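Phosphoserine aminotransferase SerC (Cytophaga hutchinsonii ATCC 33406, PDB 3FFR) probably catalyses the pyridoxal phosphate-dependent transamination that forms O-phosphoserine from 3-phosphohydroxypyruvate and glutamate in serine biosynthesis. Local coordinates at residues A[202-207]-A[226-231]; A[166-171]-A[175-180]; A[63-68]-A[233-238]. All coordinates share one frame; numbering follows the deposited sequence.

Contact 1: residues A[202-207]-A[226-231]; sequences WILNDR and HTIPSM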
# COMPACT_ATOMS: atom_id res chain seq x y z
N TRP A 202 -5.50 -1.20 -11.17
CA TRP A 202 -5.42 -0.42 -12.41
C TRP A 202 -5.56 -1.36 -13.59
O TRP A 202 -4.72 -2.18 -13.85
CB TRP A 202 -4.11 0.38 -12.44
CG TRP A 202 -3.96 1.37 -13.55
CD1 TRP A 202 -4.93 1.81 -14.40
CD2 TRP A 202 -2.80 2.19 -13.81
NE1 TRP A 202 -4.42 2.75 -15.25
CE2 TRP A 202 -3.12 3.02 -14.90
CE3 TRP A 202 -1.52 2.24 -13.28
CZ2 TRP A 202 -2.21 3.93 -15.46
CZ3 TRP A 202 -0.60 3.15 -13.83
CH2 TRP A 202 -0.94 3.96 -14.92
N ILE A 203 -6.68 -1.22 -14.27
CA ILE A 203 -7.00 -1.98 -15.47
C ILE A 203 -6.68 -1.06 -16.65
O ILE A 203 -7.18 0.07 -16.72
CB ILE A 203 -8.48 -2.41 -15.45
CG1 ILE A 203 -8.69 -3.46 -14.33
CG2 ILE A 203 -8.92 -2.92 -16.83
CD1 ILE A 203 -10.14 -3.80 -14.09
N LEU A 204 -5.83 -1.53 -17.55
CA LEU A 204 -5.38 -0.66 -18.64
C LEU A 204 -5.08 -1.44 -19.89
O LEU A 204 -4.72 -2.60 -19.84
CB LEU A 204 -4.12 0.12 -18.21
CG LEU A 204 -2.75 -0.60 -18.11
CD1 LEU A 204 -1.66 0.42 -17.77
CD2 LEU A 204 -2.72 -1.79 -17.09
N ASN A 205 -5.22 -0.75 -21.01
CA ASN A 205 -4.99 -1.38 -22.31
C ASN A 205 -3.65 -1.07 -22.97
O ASN A 205 -2.76 -0.35 -22.47
CB ASN A 205 -6.17 -1.12 -23.28
CG ASN A 205 -6.18 0.30 -23.85
OD1 ASN A 205 -5.28 1.09 -23.59
ND2 ASN A 205 -7.21 0.63 -24.64
N ASP A 206 -3.53 -1.69 -24.12
CA ASP A 206 -2.33 -1.58 -24.96
C ASP A 206 -1.97 -0.13 -25.29
O ASP A 206 -0.79 0.21 -25.37
CB ASP A 206 -2.51 -2.37 -26.29
CG ASP A 206 -3.73 -1.88 -27.17
OD1 ASP A 206 -4.92 -1.78 -26.74
OD2 ASP A 206 -3.49 -1.61 -28.38
N ARG A 207 -2.99 0.68 -25.53
CA ARG A 207 -2.76 2.10 -25.88
C ARG A 207 -2.10 2.87 -24.71
O ARG A 207 -1.20 3.72 -24.87
CB ARG A 207 -4.07 2.78 -26.32
CG ARG A 207 -4.71 2.12 -27.55
CD ARG A 207 -5.91 2.84 -28.06
NE ARG A 207 -5.57 4.17 -28.52
CZ ARG A 207 -6.01 5.31 -27.98
NH1 ARG A 207 -6.87 5.32 -26.99
NH2 ARG A 207 -5.60 6.46 -28.49
N HIS A 226 6.90 1.90 -9.87
CA HIS A 226 5.56 1.84 -10.43
C HIS A 226 5.38 2.53 -11.77
O HIS A 226 4.32 3.09 -12.06
CB HIS A 226 4.44 2.16 -9.43
CG HIS A 226 4.14 1.03 -8.48
ND1 HIS A 226 3.32 1.17 -7.38
CD2 HIS A 226 4.58 -0.24 -8.47
CE1 HIS A 226 3.24 0.01 -6.74
NE2 HIS A 226 4.03 -0.86 -7.37
N THR A 227 6.41 2.46 -12.60
CA THR A 227 6.22 2.79 -13.99
C THR A 227 5.38 1.65 -14.55
O THR A 227 5.41 0.52 -14.04
CB THR A 227 7.51 2.89 -14.83
OG1 THR A 227 8.11 1.58 -15.01
CG2 THR A 227 8.49 3.90 -14.19
N ILE A 228 4.65 1.93 -15.63
CA ILE A 228 3.90 0.86 -16.29
C ILE A 228 4.83 -0.30 -16.73
O ILE A 228 4.53 -1.46 -16.47
CB ILE A 228 3.00 1.40 -17.43
CG1 ILE A 228 1.79 2.11 -16.80
CG2 ILE A 228 2.49 0.24 -18.33
CD1 ILE A 228 0.97 2.90 -17.82
N PRO A 229 5.95 -0.02 -17.41
CA PRO A 229 6.82 -1.13 -17.82
C PRO A 229 7.35 -1.96 -16.67
O PRO A 229 7.44 -3.19 -16.77
CB PRO A 229 7.93 -0.42 -18.58
CG PRO A 229 7.23 0.75 -19.19
CD PRO A 229 6.35 1.23 -18.08
N SER A 230 7.64 -1.30 -15.57
CA SER A 230 8.13 -2.00 -14.37
C SER A 230 7.05 -2.97 -13.87
O SER A 230 7.30 -4.14 -13.63
CB SER A 230 8.57 -1.02 -13.30
OG SER A 230 8.84 -1.67 -12.06
N MSE A 231 5.83 -2.46 -13.73
CA MSE A 231 4.71 -3.26 -13.22
C MSE A 231 4.33 -4.39 -14.17
O MSE A 231 4.00 -5.52 -13.73
CB MSE A 231 3.51 -2.37 -12.92
CG MSE A 231 3.70 -1.45 -11.71
SE MSE A 231 2.11 -0.50 -11.25
CE MSE A 231 2.07 0.72 -12.76
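Ser230 N donates to Thr227 OG1 over 3.0 Å, with an N-H...O angle of 153°, and this N-cap bond fixes the start of the helix whose Ile228 and Met231 side chains press on Trp202 and Leu204. A short hydroxyl side chain does this job well where a helix start leaves its amides without carbonyl partners; Met231 N, bonded to Thr227 O, closes the first turn. With the turn fixed in this way, both apolar side chains face strand 200-205. Ile228 CD1 sits 3.6 Å from Trp202 CH2, at the far end of the indole, and also 3.6 Å from Leu204 CD1, which it meets tip to tip. The selenomethionine at Met231 bends at its last torsion and sets CE 3.8 Å from Trp202 CZ3, running across the indole at about a right angle. Trp202 reaches this far because CG stands anti to its backbone N (chi1 -171°), which carries the six-membered ring to the helix while NE1 is satisfied by Ser184. Leu204 CD1 lies 4.1 Å above one face of the indole, toward its rim. The broad indole suits the slender end of Ile228 and the flexible selenomethionine methyl, and leucine fills in beside them. Helix 228-235 thus packs on strand 200-205 of the seven-stranded mixed sheet, which with its flanking helices forms the large-domain core of fold type I pyridoxal phosphate enzymes.

Contact 2: residues A[166-171]-A[175-180]; sequences VDAVSS and PKFDWT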
# COMPACT_ATOMS: atom_id res chain seq x y z
N VAL A 166 -11.24 5.94 -16.53
CA VAL A 166 -12.45 6.04 -15.72
C VAL A 166 -12.19 5.62 -14.26
O VAL A 166 -11.73 4.51 -13.98
CB VAL A 166 -13.60 5.20 -16.31
CG1 VAL A 166 -14.89 5.40 -15.47
CG2 VAL A 166 -13.87 5.54 -17.78
N ASP A 167 -12.47 6.55 -13.36
CA ASP A 167 -12.48 6.30 -11.92
C ASP A 167 -13.81 5.64 -11.60
O ASP A 167 -14.88 6.24 -11.78
CB ASP A 167 -12.24 7.62 -11.18
CG ASP A 167 -12.29 7.50 -9.68
OD1 ASP A 167 -12.99 6.62 -9.15
OD2 ASP A 167 -11.62 8.36 -9.05
N ALA A 168 -13.76 4.36 -11.23
CA ALA A 168 -14.97 3.58 -10.82
C ALA A 168 -14.75 2.98 -9.42
O ALA A 168 -15.25 1.94 -9.06
CB ALA A 168 -15.32 2.49 -11.85
N VAL A 169 -13.98 3.72 -8.65
CA VAL A 169 -13.56 3.38 -7.31
C VAL A 169 -14.73 3.01 -6.42
O VAL A 169 -14.69 2.01 -5.72
CB VAL A 169 -12.71 4.52 -6.67
CG1 VAL A 169 -12.50 4.30 -5.16
CG2 VAL A 169 -11.35 4.69 -7.41
N SER A 170 -15.80 3.79 -6.50
CA SER A 170 -16.95 3.57 -5.62
C SER A 170 -18.13 2.94 -6.33
O SER A 170 -19.28 3.01 -5.85
CB SER A 170 -17.34 4.85 -4.89
OG SER A 170 -17.66 5.88 -5.83
N SER A 171 -17.87 2.30 -7.46
CA SER A 171 -18.95 1.65 -8.22
C SER A 171 -18.66 0.27 -8.81
O SER A 171 -19.55 -0.58 -8.83
CB SER A 171 -19.45 2.58 -9.32
OG SER A 171 -18.40 2.93 -10.19
N PRO A 175 -21.06 -0.70 -12.98
CA PRO A 175 -21.04 -0.40 -14.41
C PRO A 175 -20.49 -1.52 -15.25
O PRO A 175 -19.56 -2.21 -14.86
CB PRO A 175 -20.10 0.79 -14.51
CG PRO A 175 -19.21 0.68 -13.28
CD PRO A 175 -20.14 0.18 -12.23
N LYS A 176 -21.09 -1.66 -16.43
CA LYS A 176 -20.64 -2.64 -17.40
C LYS A 176 -20.05 -1.88 -18.58
O LYS A 176 -20.76 -1.43 -19.49
CB LYS A 176 -21.76 -3.58 -17.85
CG LYS A 176 -21.20 -4.70 -18.73
CD LYS A 176 -22.21 -5.76 -19.13
CE LYS A 176 -21.51 -6.89 -19.88
NZ LYS A 176 -20.83 -6.39 -21.10
N PHE A 177 -18.75 -1.73 -18.55
CA PHE A 177 -18.06 -0.95 -19.57
C PHE A 177 -17.97 -1.63 -20.92
O PHE A 177 -17.96 -2.85 -21.04
CB PHE A 177 -16.65 -0.51 -19.12
CG PHE A 177 -16.68 0.42 -17.93
CD1 PHE A 177 -17.04 1.77 -18.10
CD2 PHE A 177 -16.42 -0.04 -16.66
CE1 PHE A 177 -17.15 2.61 -17.04
CE2 PHE A 177 -16.50 0.82 -15.57
CZ PHE A 177 -16.87 2.16 -15.77
N ASP A 178 -17.97 -0.77 -21.93
CA ASP A 178 -17.62 -1.17 -23.28
C ASP A 178 -16.13 -0.86 -23.35
O ASP A 178 -15.72 0.31 -23.43
CB ASP A 178 -18.37 -0.37 -24.32
CG ASP A 178 -17.97 -0.73 -25.73
OD1 ASP A 178 -16.87 -1.26 -25.98
OD2 ASP A 178 -18.78 -0.43 -26.63
N TRP A 179 -15.32 -1.91 -23.30
CA TRP A 179 -13.87 -1.77 -23.19
C TRP A 179 -13.25 -1.23 -24.45
O TRP A 179 -12.09 -0.86 -24.45
CB TRP A 179 -13.23 -3.10 -22.80
CG TRP A 179 -13.77 -3.62 -21.49
CD1 TRP A 179 -14.60 -4.70 -21.31
CD2 TRP A 179 -13.59 -3.05 -20.20
NE1 TRP A 179 -14.93 -4.84 -20.00
CE2 TRP A 179 -14.31 -3.84 -19.28
CE3 TRP A 179 -12.87 -1.96 -19.71
CZ2 TRP A 179 -14.35 -3.57 -17.93
CZ3 TRP A 179 -12.88 -1.71 -18.36
CH2 TRP A 179 -13.63 -2.51 -17.48
N THR A 180 -14.02 -1.15 -25.53
CA THR A 180 -13.47 -0.62 -26.77
C THR A 180 -13.60 0.88 -26.84
O THR A 180 -12.92 1.52 -27.65
CB THR A 180 -14.17 -1.21 -28.03
OG1 THR A 180 -15.47 -0.64 -28.17
CG2 THR A 180 -14.22 -2.75 -27.98
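Phe177 turns the end of its ring into the bend that follows strand 163-167, where Val166 CG1 lies 3.8 Å from Phe177 CZ. That methyl is the branch anti to the backbone N (chi1 -176°), the one that reaches the ring. Ala168 CB comes to the ring edge, near its plane, 4.2 Å from Phe177 CZ; a small methyl suits this place beside the flat ring. Further along, Pro175 CD rests 3.5 Å from Ser171 O, and the Ser171 hydroxyl is bonded to His138. Val149 and Ile152 of helix 149-152 complete the apolar surroundings of Phe177. The other side is looser and more polar: Lys176 is exposed, and Asp178 begins an Asx turn in which its OD1 takes both Thr180 OG1, at 2.7 Å, and Thr180 N, at 2.9 Å, from the same face of the carboxylate. On the buried side Asp167 makes a second Asx turn, OD1 accepting from Val169 N at 3.1 Å, which helps hold its carboxylate while OD2 bonds N1 of the cofactor-modified residue at position 191 and Trp74 NE1. An aspartate at a strand end, bonded to the pyridine nitrogen, is the hallmark of the fold type I aminotransferase active site.

Contact 3: residues A[63-68]-A[233-238]; sequences EVLFLA and EKARVN. With P33 (3,6,9,12,15,18-hexaoxaicosane-1,20-diol), chain K.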
# COMPACT_ATOMS: atom_id res chain seq x y z
N GLU A 63 -4.73 -5.39 -19.39
CA GLU A 63 -3.98 -6.00 -18.28
C GLU A 63 -4.49 -5.44 -16.94
O GLU A 63 -5.14 -4.40 -16.88
CB GLU A 63 -2.49 -5.76 -18.43
CG GLU A 63 -1.74 -6.55 -17.39
CD GLU A 63 -1.99 -8.04 -17.50
OE1 GLU A 63 -1.40 -8.62 -18.46
OE2 GLU A 63 -2.76 -8.61 -16.66
N VAL A 64 -4.19 -6.20 -15.89
CA VAL A 64 -4.57 -5.84 -14.54
C VAL A 64 -3.29 -5.62 -13.77
O VAL A 64 -2.43 -6.49 -13.77
CB VAL A 64 -5.35 -7.01 -13.86
CG1 VAL A 64 -5.52 -6.76 -12.35
CG2 VAL A 64 -6.70 -7.25 -14.49
N LEU A 65 -3.18 -4.46 -13.11
CA LEU A 65 -2.02 -4.12 -12.27
C LEU A 65 -2.46 -3.77 -10.86
O LEU A 65 -3.49 -3.13 -10.63
CB LEU A 65 -1.20 -2.94 -12.83
CG LEU A 65 -0.70 -3.13 -14.27
CD1 LEU A 65 0.06 -1.84 -14.69
CD2 LEU A 65 0.21 -4.40 -14.42
N PHE A 66 -1.66 -4.24 -9.91
CA PHE A 66 -1.90 -3.97 -8.50
C PHE A 66 -0.97 -2.90 -7.91
O PHE A 66 0.26 -2.95 -8.07
CB PHE A 66 -1.77 -5.22 -7.65
CG PHE A 66 -2.74 -6.31 -8.03
CD1 PHE A 66 -4.12 -6.11 -7.98
CD2 PHE A 66 -2.28 -7.54 -8.45
CE1 PHE A 66 -5.00 -7.13 -8.32
CE2 PHE A 66 -3.16 -8.56 -8.79
CZ PHE A 66 -4.51 -8.35 -8.74
N LEU A 67 -1.61 -1.93 -7.26
CA LEU A 67 -0.95 -0.80 -6.58
C LEU A 67 -1.48 -0.67 -5.15
O LEU A 67 -2.24 -1.52 -4.66
CB LEU A 67 -1.06 0.50 -7.36
CG LEU A 67 -0.49 0.45 -8.79
CD1 LEU A 67 -1.44 -0.18 -9.80
CD2 LEU A 67 -0.06 1.89 -9.27
N ALA A 68 -1.11 0.42 -4.47
CA ALA A 68 -1.42 0.52 -3.02
C ALA A 68 -2.77 1.13 -2.73
O ALA A 68 -3.40 0.87 -1.71
CB ALA A 68 -0.33 1.35 -2.30
N GLU A 233 6.22 -5.94 -16.45
CA GLU A 233 7.24 -6.97 -16.53
C GLU A 233 6.99 -8.00 -15.42
O GLU A 233 7.06 -9.23 -15.64
CB GLU A 233 8.61 -6.31 -16.38
CG GLU A 233 9.76 -7.22 -16.46
CD GLU A 233 11.06 -6.46 -16.34
OE1 GLU A 233 11.16 -5.54 -15.48
OE2 GLU A 233 11.99 -6.77 -17.12
N LYS A 234 6.68 -7.49 -14.23
CA LYS A 234 6.40 -8.36 -13.08
C LYS A 234 5.03 -9.03 -13.22
O LYS A 234 4.89 -10.23 -12.93
CB LYS A 234 6.56 -7.62 -11.74
CG LYS A 234 7.98 -7.40 -11.36
CD LYS A 234 8.67 -8.67 -10.98
CE LYS A 234 10.01 -8.45 -10.34
NZ LYS A 234 11.08 -8.42 -11.31
N ALA A 235 4.02 -8.30 -13.72
CA ALA A 235 2.67 -8.86 -13.87
C ALA A 235 2.69 -10.09 -14.75
O ALA A 235 1.95 -11.06 -14.54
CB ALA A 235 1.67 -7.81 -14.46
N ARG A 236 3.61 -10.08 -15.70
CA ARG A 236 3.73 -11.19 -16.68
C ARG A 236 4.27 -12.49 -16.07
O ARG A 236 4.11 -13.58 -16.63
CB ARG A 236 4.43 -10.70 -17.96
CG ARG A 236 3.44 -9.76 -18.70
CD ARG A 236 3.95 -9.02 -19.92
NE ARG A 236 2.80 -8.44 -20.63
CZ ARG A 236 2.88 -7.62 -21.66
NH1 ARG A 236 4.07 -7.23 -22.11
NH2 ARG A 236 1.77 -7.17 -22.24
N VAL A 237 4.84 -12.37 -14.88
CA VAL A 237 5.30 -13.53 -14.10
C VAL A 237 4.50 -13.64 -12.78
O VAL A 237 4.91 -14.28 -11.82
CB VAL A 237 6.82 -13.57 -13.88
CG1 VAL A 237 7.50 -13.83 -15.23
CG2 VAL A 237 7.38 -12.27 -13.18
N ASN A 238 3.34 -13.01 -12.78
CA ASN A 238 2.41 -13.07 -11.62
C ASN A 238 3.02 -12.54 -10.34
O ASN A 238 2.83 -13.08 -9.26
CB ASN A 238 1.89 -14.51 -11.43
CG ASN A 238 1.11 -15.00 -12.63
OD1 ASN A 238 1.49 -15.97 -13.28
ND2 ASN A 238 0.03 -14.33 -12.92
O4 P33 K . -2.08 -5.22 -23.90
C3 P33 K . -1.41 -6.17 -23.07
C2 P33 K . -2.29 -7.34 -22.63
O1 P33 K . -1.63 -7.99 -21.51
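Leu65 CD2 and Ala235 CB meet methyl to methyl at 3.7 Å, where the last turn of helix 228-235 comes down on strand 62-67. Leu65 leaves its strand with CG anti to the carbonyl carbon (chi1 -56°), and one of its two end branches thus comes nearer the helix than its CB direction suggests. Alanine suits the other side: its CB points at the strand, and its small size lets the backbones approach. Glu63 has a more contorted side chain. CG is anti to the backbone N, but the chain then bends at chi2 (60°) and folds back so that OE2 accepts from Val64 N, the next amide, at 2.9 Å and a nearly straight 169°, from the anti side and somewhat out of the carboxylate plane. The same oxygen forms a salt bridge with Lys53, while OE1 receives a weak bond, 3.1 Å, from O1 of a glycol molecule probably left by the crystallisation liquor. With an alanine here, Lys53 would probably lose its salt-bridge mate and Val64 N the oxygen that holds it. Arg236, extended from CG to NE, reaches the same glycol, with NH2 3.4 Å from C3 at the guanidinium edge. Behind it a Schellman motif ends the helix: Asn238 N bonds Ala235 O at 3.0 Å, Gln239 N turns back to Lys234 O, and Asn238 takes the positive phi that asparagine tolerates well. Strand 62-67 is an outermost strand of the seven-stranded sheet within this chain, paired with strand 200-205, and Tyr45 of helix 39-55 touches both Ala235 and Phe66.

All three contacts reach the seven-stranded sheet, but at different depths. Contact 2 lies about 8 Å from the chain's centre and next to the cofactor; the centres of contacts 1 and 3 lie about 18 and 19 Å from it. Those two share helix 228-235, have centres about 8 Å apart, and join through the backbone pairing of neighbouring strands 200-205 and 62-67 and where Met231 SE packs on Leu67 CG. In all three the touching residues are buried. Contact 1 is wholly apolar across its seam, whereas contact 3 has a single apolar pair bordered by charged residues and a bound glycol. Contact 2 is apolar around Phe177, with one Asx turn beside the cofactor and another at the loop's outer end.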